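Local coordinates for protein tripeptidase (Staphylococcus aureus subsp. aureus, PDB 3RZA) that probably hydrolyses tripeptides as a metal-dependent peptidase of the M20 family, with zinc and calcium ions bound in the crystal, at residues 206-211 with 264-269. Residues are numbered along the deposited sequence; the frame is centred on the assembly and turned at random.
Sequences AKIIGK and VILEAE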
loop_
_atom_site.group_PDB
_atom_site.type_symbol
_atom_site.label_atom_id
_atom_site.label_comp_id
_atom_site.label_asym_id
_atom_site.label_seq_id
_atom_site.Cartn_x
_atom_site.Cartn_y
_atom_site.Cartn_z
ATOM N N ALA A 206 6.547 8.263 9.146
ATOM C CA ALA A 206 5.407 8.787 9.866
ATOM C C ALA A 206 4.236 7.771 9.823
ATOM O O ALA A 206 3.873 7.283 8.740
ATOM C CB ALA A 206 4.990 10.127 9.282
ATOM N N LYS A 207 3.735 7.384 10.997
ATOM C CA LYS A 207 2.457 6.667 11.124
ATOM C C LYS A 207 1.395 7.680 11.505
ATOM O O LYS A 207 1.466 8.275 12.604
ATOM C CB LYS A 207 2.560 5.580 12.171
ATOM C CG LYS A 207 1.238 4.846 12.481
ATOM C CD LYS A 207 1.527 3.630 13.274
ATOM C CE LYS A 207 0.323 3.125 14.015
ATOM N NZ LYS A 207 0.744 2.029 14.933
ATOM N N ILE A 208 0.424 7.888 10.602
ATOM C CA ILE A 208 -0.653 8.847 10.802
ATOM C C ILE A 208 -1.895 8.042 11.194
ATOM O O ILE A 208 -2.320 7.161 10.444
ATOM C CB ILE A 208 -0.952 9.684 9.517
ATOM C CG1 ILE A 208 0.313 10.401 8.978
ATOM C CG2 ILE A 208 -2.055 10.694 9.790
ATOM C CD1 ILE A 208 0.957 11.358 9.957
ATOM N N ILE A 209 -2.446 8.323 12.372
ATOM C CA ILE A 209 -3.671 7.670 12.858
ATOM C C ILE A 209 -4.855 8.643 12.818
ATOM O O ILE A 209 -4.740 9.793 13.279
ATOM C CB ILE A 209 -3.498 7.172 14.314
ATOM C CG1 ILE A 209 -2.366 6.140 14.414
ATOM C CG2 ILE A 209 -4.821 6.591 14.864
ATOM C CD1 ILE A 209 -2.603 4.887 13.626
ATOM N N GLY A 210 -5.989 8.169 12.303
ATOM C CA GLY A 210 -7.258 8.885 12.373
ATOM C C GLY A 210 -8.231 8.076 13.177
ATOM O O GLY A 210 -7.836 7.429 14.150
ATOM N N LYS A 211 -9.485 8.061 12.734
ATOM C CA LYS A 211 -10.601 7.409 13.447
ATOM C C LYS A 211 -11.530 6.785 12.398
ATOM O O LYS A 211 -11.926 7.480 11.447
ATOM C CB LYS A 211 -11.342 8.470 14.282
ATOM C CG LYS A 211 -12.352 7.954 15.320
ATOM C CD LYS A 211 -12.616 9.060 16.417
ATOM C CE LYS A 211 -14.058 9.047 16.940
ATOM N NZ LYS A 211 -14.512 7.675 17.320
ATOM N N VAL A 264 -2.299 5.481 8.001
ATOM C CA VAL A 264 -1.406 5.624 6.869
ATOM C C VAL A 264 0.026 5.542 7.362
ATOM O O VAL A 264 0.378 6.189 8.357
ATOM C CB VAL A 264 -1.630 6.980 6.176
ATOM C CG1 VAL A 264 -0.534 7.258 5.168
ATOM C CG2 VAL A 264 -2.977 6.994 5.488
ATOM N N ILE A 265 0.853 4.773 6.655
ATOM C CA ILE A 265 2.300 4.717 6.895
ATOM C C ILE A 265 2.970 5.427 5.748
ATOM O O ILE A 265 2.680 5.105 4.583
ATOM C CB ILE A 265 2.833 3.260 6.950
ATOM C CG1 ILE A 265 2.098 2.434 8.014
ATOM C CG2 ILE A 265 4.360 3.255 7.170
ATOM C CD1 ILE A 265 2.240 2.937 9.445
ATOM N N LEU A 266 3.781 6.444 6.082
ATOM C CA LEU A 266 4.620 7.176 5.125
ATOM C C LEU A 266 6.058 6.804 5.387
ATOM O O LEU A 266 6.456 6.736 6.541
ATOM C CB LEU A 266 4.507 8.697 5.328
ATOM C CG LEU A 266 3.191 9.425 5.098
ATOM C CD1 LEU A 266 2.679 9.114 3.733
ATOM C CD2 LEU A 266 2.178 9.076 6.155
ATOM N N GLU A 267 6.844 6.620 4.324
ATOM C CA GLU A 267 8.324 6.489 4.443
ATOM C C GLU A 267 9.010 7.471 3.517
ATOM O O GLU A 267 8.763 7.458 2.291
ATOM C CB GLU A 267 8.790 5.072 4.140
ATOM C CG GLU A 267 8.151 4.026 5.064
ATOM C CD GLU A 267 8.680 2.611 4.829
ATOM O OE1 GLU A 267 9.915 2.426 4.723
ATOM O OE2 GLU A 267 7.847 1.696 4.727
ATOM N N ALA A 268 9.857 8.312 4.106
ATOM C CA ALA A 268 10.450 9.455 3.432
ATOM C C ALA A 268 11.950 9.517 3.696
ATOM O O ALA A 268 12.488 8.761 4.521
ATOM C CB ALA A 268 9.769 10.753 3.894
ATOM N N GLU A 269 12.631 10.393 2.960
ATOM C CA GLU A 269 14.028 10.759 3.267
ATOM C C GLU A 269 14.289 12.225 3.058
ATOM O O GLU A 269 13.473 12.924 2.443
ATOM C CB GLU A 269 15.012 9.965 2.410
ATOM C CG GLU A 269 14.800 10.131 0.910
ATOM C CD GLU A 269 16.080 10.091 0.141
ATOM O OE1 GLU A 269 16.686 8.997 0.062
ATOM O OE2 GLU A 269 16.488 11.154 -0.391
#
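An antiparallel strand pair joins A206–I208 to V264–L266, the short segment axes lying 158° apart. Two hydrogen-bonded pairs frame a non-hydrogen-bonded one. In the first, A206 N reaches L266 O at 3.0 Å. L266 N returns to A206 O at 2.8 Å, with an N-H...O angle of 178°. I208 N to V264 O (2.8 Å) and V264 N to I208 O (3.0 Å) form the second. In the non-hydrogen-bonded pair, K207 and I265, the CA atoms sit 4.7 Å apart, and each CA-H leans on a carbonyl oxygen opposite, K207 on V264 O and I265 on A206 O.

Strands 194-209 and 263-272 are neighbours in a sheet that probably belongs to the smaller, lid domain of the M20 fold; consistent with this, the centre of the contact lies about 28 Å from the centre of the chain. Strand 299-312 flanks 194-209 on its other edge, and 244-253 flanks 263-272.

A206, I208, V264 and L266 share one face of the sheet. There A206 CB lies 4.2 Å from L266 CB, and I208 CB likewise faces V264 CB. Helix 224-234 covers I208 and V264, where I227 meets I208, and A224, I225 and A228 meet V264. On the other face, the K207 aliphatic chain passes I265 CD1, nearest at CG (3.7 Å). With CG anti to the backbone N (chi1 175°) and the chain extended beyond it, K207 carries NZ away from strand 263-272, leaving only its methylenes against the isoleucine.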